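Local coordinates for putative isomerase YbhH (Escherichia coli, PDB 6OTV), which is probably an isomerase of the PrpF family, with no specific substrate or reaction assigned, at residues 72-77 with 120-125; 11-16 with 93-98; 57-62 with 77-82. All coordinates share one frame; numbering follows the deposited sequence.

Contact 1: 72-77 with 120-125; sequences DVDYLF and RIRNVN
V73, D74 and Y75 pair in parallel with I121, R122 and N123, the axes of strands 73-77 and 120-123 approaching to 4.7 Å with directions 37° apart. R120 O accepts from D72 N and V73 N, R122 N bonds to V73 O, and Y75 N and O bond to R122 O and V124 N. At the start of the pair the D72 carboxylate lies beside the R120 backbone, and its OD2 takes R120 N at 2.7 Å from above the carboxylate plane; OD1 forms a salt bridge with R118 of the second subunit, which places this end at the dimer interface. At the far end the N125 amide stands in for backbone: OD1 accepts F77 N at 2.8 Å on a lone pair and almost straight, 177°, while ND2 donates to F77 O at 2.8 Å. This two-point grip fixes the rotation of the amide, whose ND2 also reaches T89 O. On the face of D74, R122 stretches out with CG anti to the backbone N (chi1 167°), passes beside the carboxylate and sets NH1 2.8 Å from D74 OD2, a salt bridge at the guanidinium edge; S66 and S67 bind the same carboxylate. The other face carries V73, Y75, I121 and N123. Its aliphatic contacts lie toward V73, whose CG2 is 3.8 Å from I121 CG1, side by side, with Y75 CB 3.7 Å from I121 CG2; N123 ND2 sits obliquely by the Y75 ring, 3.4 Å from CD2. Helix 94-106 packs against this face, and Y75 OH bonds to O of C93, its N-cap residue. Strands packed on a helix, as here, are consistent with the diaminopimelate epimerase-like fold, in which strands surround a central helix.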
loop_
_atom_site.group_PDB
_atom_site.type_symbol
_atom_site.label_atom_id
_atom_site.label_comp_id
_atom_site.label_asym_id
_atom_site.label_seq_id
_atom_site.Cartn_x
_atom_site.Cartn_y
_atom_site.Cartn_z
ATOM N N ASP A 72 1.687 4.471 -7.420
ATOM C CA ASP A 72 1.734 4.754 -8.850
ATOM C C ASP A 72 2.675 5.914 -9.154
ATOM O O ASP A 72 3.553 5.799 -10.014
ATOM C CB ASP A 72 0.330 5.062 -9.383
ATOM C CG ASP A 72 -0.670 3.956 -9.084
ATOM O OD1 ASP A 72 -0.280 2.769 -9.098
ATOM O OD2 ASP A 72 -1.849 4.275 -8.827
ATOM N N VAL A 73 2.514 7.035 -8.456
ATOM C CA VAL A 73 3.334 8.212 -8.698
ATOM C C VAL A 73 3.960 8.668 -7.390
ATOM O O VAL A 73 3.425 8.435 -6.301
ATOM C CB VAL A 73 2.530 9.366 -9.341
ATOM C CG1 VAL A 73 1.894 8.917 -10.644
ATOM C CG2 VAL A 73 1.481 9.892 -8.380
ATOM N N ASP A 74 5.113 9.319 -7.508
ATOM C CA ASP A 74 5.767 9.978 -6.388
ATOM C C ASP A 74 5.475 11.472 -6.426
ATOM O O ASP A 74 5.399 12.075 -7.502
ATOM C CB ASP A 74 7.276 9.741 -6.418
ATOM C CG ASP A 74 7.665 8.408 -5.820
ATOM O OD1 ASP A 74 6.817 7.787 -5.139
ATOM O OD2 ASP A 74 8.819 7.977 -6.032
ATOM N N TYR A 75 5.319 12.063 -5.244
ATOM C CA TYR A 75 4.947 13.467 -5.098
ATOM C C TYR A 75 5.900 14.117 -4.106
ATOM O O TYR A 75 5.904 13.769 -2.921
ATOM C CB TYR A 75 3.490 13.592 -4.644
ATOM C CG TYR A 75 3.120 14.895 -3.963
ATOM C CD1 TYR A 75 3.342 16.122 -4.580
ATOM C CD2 TYR A 75 2.517 14.895 -2.711
ATOM C CE1 TYR A 75 2.990 17.309 -3.959
ATOM C CE2 TYR A 75 2.162 16.075 -2.083
ATOM C CZ TYR A 75 2.400 17.278 -2.711
ATOM O OH TYR A 75 2.044 18.453 -2.085
ATOM N N LEU A 76 6.712 15.052 -4.592
ATOM C CA LEU A 76 7.617 15.832 -3.759
ATOM C C LEU A 76 7.110 17.266 -3.701
ATOM O O LEU A 76 6.970 17.920 -4.741
ATOM C CB LEU A 76 9.044 15.789 -4.306
ATOM C CG LEU A 76 10.062 16.696 -3.611
ATOM C CD1 LEU A 76 10.225 16.308 -2.150
ATOM C CD2 LEU A 76 11.399 16.655 -4.341
ATOM N N PHE A 77 6.833 17.748 -2.496
ATOM C CA PHE A 77 6.347 19.103 -2.295
ATOM C C PHE A 77 7.496 20.026 -1.915
ATOM O O PHE A 77 8.423 19.621 -1.207
ATOM C CB PHE A 77 5.269 19.155 -1.208
ATOM C CG PHE A 77 4.881 20.552 -0.822
ATOM C CD1 PHE A 77 4.119 21.333 -1.678
ATOM C CD2 PHE A 77 5.298 21.096 0.382
ATOM C CE1 PHE A 77 3.765 22.629 -1.334
ATOM C CE2 PHE A 77 4.948 22.392 0.733
ATOM C CZ PHE A 77 4.179 23.158 -0.126
ATOM N N ARG A 120 -2.518 5.985 -6.800
ATOM C CA ARG A 120 -1.784 5.747 -5.563
ATOM C C ARG A 120 -0.580 6.681 -5.505
ATOM O O ARG A 120 0.334 6.578 -6.330
ATOM C CB ARG A 120 -1.347 4.287 -5.479
ATOM C CG ARG A 120 -2.489 3.336 -5.194
ATOM C CD ARG A 120 -2.691 3.185 -3.701
ATOM N NE ARG A 120 -3.975 2.580 -3.380
ATOM C CZ ARG A 120 -4.182 1.788 -2.334
ATOM N NH1 ARG A 120 -3.179 1.493 -1.518
ATOM N NH2 ARG A 120 -5.388 1.283 -2.113
ATOM N N ILE A 121 -0.578 7.583 -4.528
ATOM C CA ILE A 121 0.418 8.642 -4.426
ATOM C C ILE A 121 1.280 8.390 -3.198
ATOM O O ILE A 121 0.757 8.129 -2.108
ATOM C CB ILE A 121 -0.246 10.027 -4.348
ATOM C CG1 ILE A 121 -1.083 10.290 -5.602
ATOM C CG2 ILE A 121 0.801 11.116 -4.144
ATOM C CD1 ILE A 121 -1.981 11.505 -5.485
ATOM N N ARG A 122 2.593 8.471 -3.373
ATOM C CA ARG A 122 3.536 8.452 -2.263
ATOM C C ARG A 122 4.139 9.842 -2.122
ATOM O O ARG A 122 4.784 10.340 -3.052
ATOM C CB ARG A 122 4.631 7.410 -2.485
ATOM C CG ARG A 122 5.817 7.553 -1.540
ATOM C CD ARG A 122 6.875 6.501 -1.827
ATOM N NE ARG A 122 8.189 6.882 -1.318
ATOM C CZ ARG A 122 9.221 7.220 -2.084
ATOM N NH1 ARG A 122 9.101 7.215 -3.402
ATOM N NH2 ARG A 122 10.378 7.555 -1.532
ATOM N N ASN A 123 3.915 10.473 -0.971
ATOM C CA ASN A 123 4.521 11.770 -0.690
ATOM C C ASN A 123 5.959 11.548 -0.241
ATOM O O ASN A 123 6.201 10.990 0.835
ATOM C CB ASN A 123 3.729 12.531 0.367
ATOM C CG ASN A 123 4.451 13.781 0.837
ATOM O OD1 ASN A 123 4.906 13.857 1.979
ATOM N ND2 ASN A 123 4.583 14.760 -0.055
ATOM N N VAL A 124 6.913 11.989 -1.069
ATOM C CA VAL A 124 8.329 11.767 -0.788
ATOM C C VAL A 124 8.758 12.489 0.481
ATOM O O VAL A 124 9.657 12.026 1.193
ATOM C CB VAL A 124 9.177 12.198 -2.004
ATOM C CG1 VAL A 124 10.658 11.971 -1.743
ATOM C CG2 VAL A 124 8.741 11.440 -3.249
ATOM N N ASN A 125 8.117 13.618 0.799
ATOM C CA ASN A 125 8.526 14.402 1.961
ATOM C C ASN A 125 8.343 13.621 3.257
ATOM O O ASN A 125 9.207 13.659 4.140
ATOM C CB ASN A 125 7.736 15.711 2.015
ATOM C CG ASN A 125 7.774 16.474 0.703
ATOM O OD1 ASN A 125 7.096 16.112 -0.261
ATOM N ND2 ASN A 125 8.562 17.541 0.663
#

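Contact 2: 11-16 with 93-98; sequences GGTSRG and CGNMLS. With PO4 (phosphate ion), chain I.
T13 and N95 meet at the N-terminal end of helix 94-106, beside a bound phosphate that probably came from the crystallisation liquor. The N95 amide bridges T13 and the phosphate. Its OD1 accepts T13 N at 3.1 Å, a straight bond (171°) that arrives from above the carbonyl plane, and R337 NH1 is a further donor to the same oxygen; its ND2 points to phosphate O2 at 2.7 Å. The backbone adds G94 N, 2.8 Å from phosphate O3, and a weak bond from N95 N to O2, so the ion sits over the helix terminus, and I279 N also donates to it. C93 is the N-cap, SG accepting M96 N at 3.5 Å. In relatives of the diaminopimelate epimerase clan the start of this central helix lines the active-site cleft, and the phosphate is consistent with a similar anion pocket here. Across the contact, G11 to S14 form a type II' turn, with G12 at a positive phi of 62°. Lacking a side chain, G11 packs closely, its CA 4.4 Å from M96 CA. The acceptor N95 O is satisfied by S98 N and S98 OG. Bent at chi2 and chi3, the M96 chain lays CE against G16 CA at 4.0 Å.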
loop_
_atom_site.group_PDB
_atom_site.type_symbol
_atom_site.label_atom_id
_atom_site.label_comp_id
_atom_site.label_asym_id
_atom_site.label_seq_id
_atom_site.Cartn_x
_atom_site.Cartn_y
_atom_site.Cartn_z
ATOM N N GLY A 11 -4.645 23.685 -6.379
ATOM C CA GLY A 11 -4.888 22.484 -5.610
ATOM C C GLY A 11 -5.575 22.838 -4.310
ATOM O O GLY A 11 -4.928 23.331 -3.381
ATOM N N GLY A 12 -6.878 22.606 -4.233
ATOM C CA GLY A 12 -7.620 23.018 -3.054
ATOM C C GLY A 12 -7.556 24.525 -2.906
ATOM O O GLY A 12 -7.928 25.278 -3.815
ATOM N N THR A 13 -7.066 24.983 -1.754
ATOM C CA THR A 13 -6.920 26.404 -1.463
ATOM C C THR A 13 -5.509 26.911 -1.735
ATOM O O THR A 13 -5.125 27.967 -1.221
ATOM C CB THR A 13 -7.303 26.687 -0.011
ATOM O OG1 THR A 13 -6.441 25.943 0.862
ATOM C CG2 THR A 13 -8.740 26.285 0.243
ATOM N N SER A 14 -4.729 26.177 -2.522
ATOM C CA SER A 14 -3.365 26.550 -2.861
ATOM C C SER A 14 -3.210 26.553 -4.373
ATOM O O SER A 14 -4.042 26.012 -5.106
ATOM C CB SER A 14 -2.345 25.597 -2.222
ATOM O OG SER A 14 -2.354 25.711 -0.811
ATOM N N ARG A 15 -2.118 27.160 -4.835
ATOM C CA ARG A 15 -1.814 27.247 -6.256
ATOM C C ARG A 15 -0.303 27.227 -6.439
ATOM O O ARG A 15 0.440 27.752 -5.606
ATOM C CB ARG A 15 -2.409 28.520 -6.866
ATOM C CG ARG A 15 -2.395 28.576 -8.380
ATOM C CD ARG A 15 -2.830 29.956 -8.837
ATOM N NE ARG A 15 -1.770 30.936 -8.627
ATOM C CZ ARG A 15 -1.977 32.236 -8.442
ATOM N NH1 ARG A 15 -3.211 32.722 -8.419
ATOM N NH2 ARG A 15 -0.945 33.049 -8.264
ATOM N N GLY A 16 0.146 26.622 -7.532
ATOM C CA GLY A 16 1.570 26.611 -7.809
ATOM C C GLY A 16 1.898 25.799 -9.043
ATOM O O GLY A 16 1.015 25.396 -9.805
ATOM N N CYS A 93 1.993 19.054 1.763
ATOM C CA CYS A 93 0.876 19.956 1.499
ATOM C C CYS A 93 -0.291 19.146 0.951
ATOM O O CYS A 93 -0.226 18.626 -0.169
ATOM C CB CYS A 93 1.286 21.057 0.528
ATOM S SG CYS A 93 -0.034 22.232 0.166
ATOM N N GLY A 94 -1.361 19.040 1.741
ATOM C CA GLY A 94 -2.515 18.263 1.332
ATOM C C GLY A 94 -3.355 18.932 0.269
ATOM O O GLY A 94 -4.075 18.244 -0.463
ATOM N N ASN A 95 -3.279 20.256 0.162
ATOM C CA ASN A 95 -4.046 20.947 -0.864
ATOM C C ASN A 95 -3.404 20.794 -2.237
ATOM O O ASN A 95 -4.096 20.503 -3.218
ATOM C CB ASN A 95 -4.210 22.416 -0.485
ATOM C CG ASN A 95 -5.245 22.609 0.594
ATOM O OD1 ASN A 95 -6.440 22.696 0.309
ATOM N ND2 ASN A 95 -4.800 22.648 1.844
ATOM N N MET A 96 -2.083 20.976 -2.330
ATOM C CA MET A 96 -1.405 20.704 -3.595
ATOM C C MET A 96 -1.539 19.239 -3.981
ATOM O O MET A 96 -1.566 18.908 -5.173
ATOM C CB MET A 96 0.069 21.105 -3.508
ATOM C CG MET A 96 0.292 22.605 -3.430
ATOM S SD MET A 96 -0.074 23.452 -4.981
ATOM C CE MET A 96 1.401 23.085 -5.929
ATOM N N LEU A 97 -1.641 18.353 -2.988
ATOM C CA LEU A 97 -1.891 16.941 -3.256
ATOM C C LEU A 97 -3.141 16.744 -4.105
ATOM O O LEU A 97 -3.218 15.783 -4.880
ATOM C CB LEU A 97 -2.013 16.192 -1.930
ATOM C CG LEU A 97 -2.243 14.684 -1.922
ATOM C CD1 LEU A 97 -1.095 13.955 -2.599
ATOM C CD2 LEU A 97 -2.413 14.212 -0.490
ATOM N N SER A 98 -4.115 17.657 -3.993
ATOM C CA SER A 98 -5.363 17.525 -4.739
ATOM C C SER A 98 -5.134 17.511 -6.244
ATOM O O SER A 98 -5.938 16.936 -6.984
ATOM C CB SER A 98 -6.321 18.662 -4.379
ATOM O OG SER A 98 -6.293 18.928 -2.990
HETATM P P PO4 I . -2.169 22.007 3.941
HETATM O O1 PO4 I . -1.218 22.923 4.680
HETATM O O2 PO4 I . -2.186 22.367 2.475
HETATM O O3 PO4 I . -1.728 20.570 4.117
HETATM O O4 PO4 I . -3.564 22.174 4.492
#

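Contact 3: 57-62 with 77-82. With PO4 (phosphate ion), chain J.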
loop_
_atom_site.group_PDB
_atom_site.type_symbol
_atom_site.label_atom_id
_atom_site.label_comp_id
_atom_site.label_asym_id
_atom_site.label_seq_id
_atom_site.Cartn_x
_atom_site.Cartn_y
_atom_site.Cartn_z
ATOM N N THR A 57 0.156 30.658 -2.769
ATOM C CA THR A 57 0.297 30.692 -4.219
ATOM C C THR A 57 1.763 30.663 -4.641
ATOM O O THR A 57 2.125 31.184 -5.699
ATOM C CB THR A 57 -0.401 31.922 -4.797
ATOM O OG1 THR A 57 0.160 33.101 -4.211
ATOM C CG2 THR A 57 -1.897 31.880 -4.500
ATOM N N SER A 58 2.614 30.054 -3.823
ATOM C CA SER A 58 4.046 29.970 -4.089
ATOM C C SER A 58 4.546 28.571 -3.744
ATOM O O SER A 58 5.521 28.392 -3.013
ATOM C CB SER A 58 4.802 31.044 -3.308
ATOM O OG SER A 58 6.176 31.054 -3.654
ATOM N N LYS A 59 3.869 27.559 -4.279
ATOM C CA LYS A 59 4.161 26.167 -3.980
ATOM C C LYS A 59 4.543 25.424 -5.254
ATOM O O LYS A 59 4.248 25.864 -6.368
ATOM C CB LYS A 59 2.957 25.487 -3.313
ATOM C CG LYS A 59 2.492 26.151 -2.016
ATOM C CD LYS A 59 1.325 25.383 -1.403
ATOM C CE LYS A 59 0.812 26.036 -0.127
ATOM N NZ LYS A 59 1.813 25.965 0.967
ATOM N N VAL A 60 5.217 24.289 -5.077
ATOM C CA VAL A 60 5.651 23.445 -6.187
ATOM C C VAL A 60 5.338 21.993 -5.850
ATOM O O VAL A 60 5.527 21.553 -4.711
ATOM C CB VAL A 60 7.159 23.617 -6.488
ATOM C CG1 VAL A 60 7.587 22.698 -7.620
ATOM C CG2 VAL A 60 7.486 25.066 -6.828
ATOM N N ALA A 61 4.859 21.250 -6.846
ATOM C CA ALA A 61 4.691 19.805 -6.759
ATOM C C ALA A 61 5.516 19.161 -7.863
ATOM O O ALA A 61 5.319 19.463 -9.045
ATOM C CB ALA A 61 3.218 19.407 -6.888
ATOM N N ILE A 62 6.437 18.282 -7.482
ATOM C CA ILE A 62 7.303 17.584 -8.427
ATOM C C ILE A 62 6.818 16.142 -8.513
ATOM O O ILE A 62 6.888 15.390 -7.532
ATOM C CB ILE A 62 8.778 17.663 -8.013
ATOM C CG1 ILE A 62 9.210 19.130 -7.892
ATOM C CG2 ILE A 62 9.650 16.913 -9.014
ATOM C CD1 ILE A 62 10.580 19.324 -7.254
ATOM N N PHE A 77 6.833 17.748 -2.496
ATOM C CA PHE A 77 6.347 19.103 -2.295
ATOM C C PHE A 77 7.496 20.026 -1.915
ATOM O O PHE A 77 8.423 19.621 -1.207
ATOM C CB PHE A 77 5.269 19.155 -1.208
ATOM C CG PHE A 77 4.881 20.552 -0.822
ATOM C CD1 PHE A 77 4.119 21.333 -1.678
ATOM C CD2 PHE A 77 5.298 21.096 0.382
ATOM C CE1 PHE A 77 3.765 22.629 -1.334
ATOM C CE2 PHE A 77 4.948 22.392 0.733
ATOM C CZ PHE A 77 4.179 23.158 -0.126
ATOM N N ALA A 78 7.425 21.269 -2.389
ATOM C CA ALA A 78 8.396 22.294 -2.035
ATOM C C ALA A 78 7.669 23.610 -1.810
ATOM O O ALA A 78 6.813 23.996 -2.612
ATOM C CB ALA A 78 9.464 22.457 -3.124
ATOM N N GLN A 79 8.003 24.286 -0.715
ATOM C CA GLN A 79 7.510 25.628 -0.431
ATOM C C GLN A 79 8.567 26.630 -0.880
ATOM O O GLN A 79 9.705 26.597 -0.397
ATOM C CB GLN A 79 7.203 25.795 1.058
ATOM C CG GLN A 79 6.610 27.150 1.441
ATOM C CD GLN A 79 5.159 27.302 1.018
ATOM O OE1 GLN A 79 4.360 26.374 1.149
ATOM N NE2 GLN A 79 4.811 28.475 0.503
ATOM N N VAL A 80 8.203 27.504 -1.810
ATOM C CA VAL A 80 9.115 28.522 -2.320
ATOM C C VAL A 80 8.832 29.803 -1.550
ATOM O O VAL A 80 7.769 30.413 -1.710
ATOM C CB VAL A 80 8.963 28.720 -3.833
ATOM C CG1 VAL A 80 9.926 29.785 -4.331
ATOM C CG2 VAL A 80 9.210 27.406 -4.562
ATOM N N ILE A 81 9.783 30.199 -0.701
ATOM C CA ILE A 81 9.584 31.355 0.160
ATOM C C ILE A 81 9.440 32.614 -0.692
ATOM O O ILE A 81 10.052 32.747 -1.761
ATOM C CB ILE A 81 10.748 31.475 1.158
ATOM C CG1 ILE A 81 10.946 30.143 1.885
ATOM C CG2 ILE A 81 10.489 32.576 2.167
ATOM C CD1 ILE A 81 9.704 29.669 2.634
ATOM N N VAL A 82 8.606 33.540 -0.223
ATOM C CA VAL A 82 8.291 34.741 -0.991
ATOM C C VAL A 82 9.294 35.860 -0.735
ATOM O O VAL A 82 9.901 36.387 -1.673
ATOM C CB VAL A 82 6.858 35.221 -0.681
ATOM C CG1 VAL A 82 6.597 36.564 -1.352
ATOM C CG2 VAL A 82 5.836 34.186 -1.131
HETATM P P PO4 J . 6.981 33.902 3.087
HETATM O O1 PO4 J . 7.906 34.949 2.518
HETATM O O2 PO4 J . 5.614 34.506 3.307
HETATM O O3 PO4 J . 6.876 32.746 2.120
HETATM O O4 PO4 J . 7.544 33.408 4.399
#
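K59 lies obliquely across F77 and Q79 on one face of an antiparallel pair, strands 59-62 and 77-80 running at 157° to each other. Its CB meets the edge of the F77 ring, near the ring plane, 3.6 Å from CE1, and the chain continues along that rim until a bend at chi4 (-67°) turns NZ toward Q79. There NZ donates to Q79 OE1 at 2.6 Å, in the carbonyl plane and on a lone pair; Q79 NE2 is held by P55 O, so both ends of the amide are engaged. M96 of helix 94-106 covers K59 and F77. On the other face V60 CG2 and V80 CG2 touch at 3.7 Å; their side chains cross, both against M39 of helix 28-39 and V60 also against L35. V60 N to A78 O and A78 N to V60 O both measure 3.0 Å. Near the end of the pairing, V80 N bonds to S58 O, and S58 OG lies 2.6 Å from V80 O, with E46 a second possible acceptor for its proton. Beyond it, V82 N donates to O3 of a phosphate, probably from the crystallisation liquor, at 3.0 Å. The pairing is that of a beta hairpin, strands 59-65 and 73-80, with one face turned to helix 28-39 and the other to helix 94-106.

In the fold
Strand 73-80 joins contacts 1 and 3: it pairs with strand 116-123 in contact 1 and with strand 59-65 in contact 3, and F77 belongs to both. Their centres lie about 15 Å apart. Contact 2, about 14 Å from the centre of contact 1 and 10 Å from that of contact 3, sets the start of helix 94-106 against strand 14-20, itself a parallel neighbour of strand 59-65. Along the chain, contact 3 is nested in the loop that contact 2 closes, whereas contact 1 crosses both. Y75, F77 and K59 all pack on residues 93-98, so the neighbouring strands converge on the helix terminus where phosphate binds.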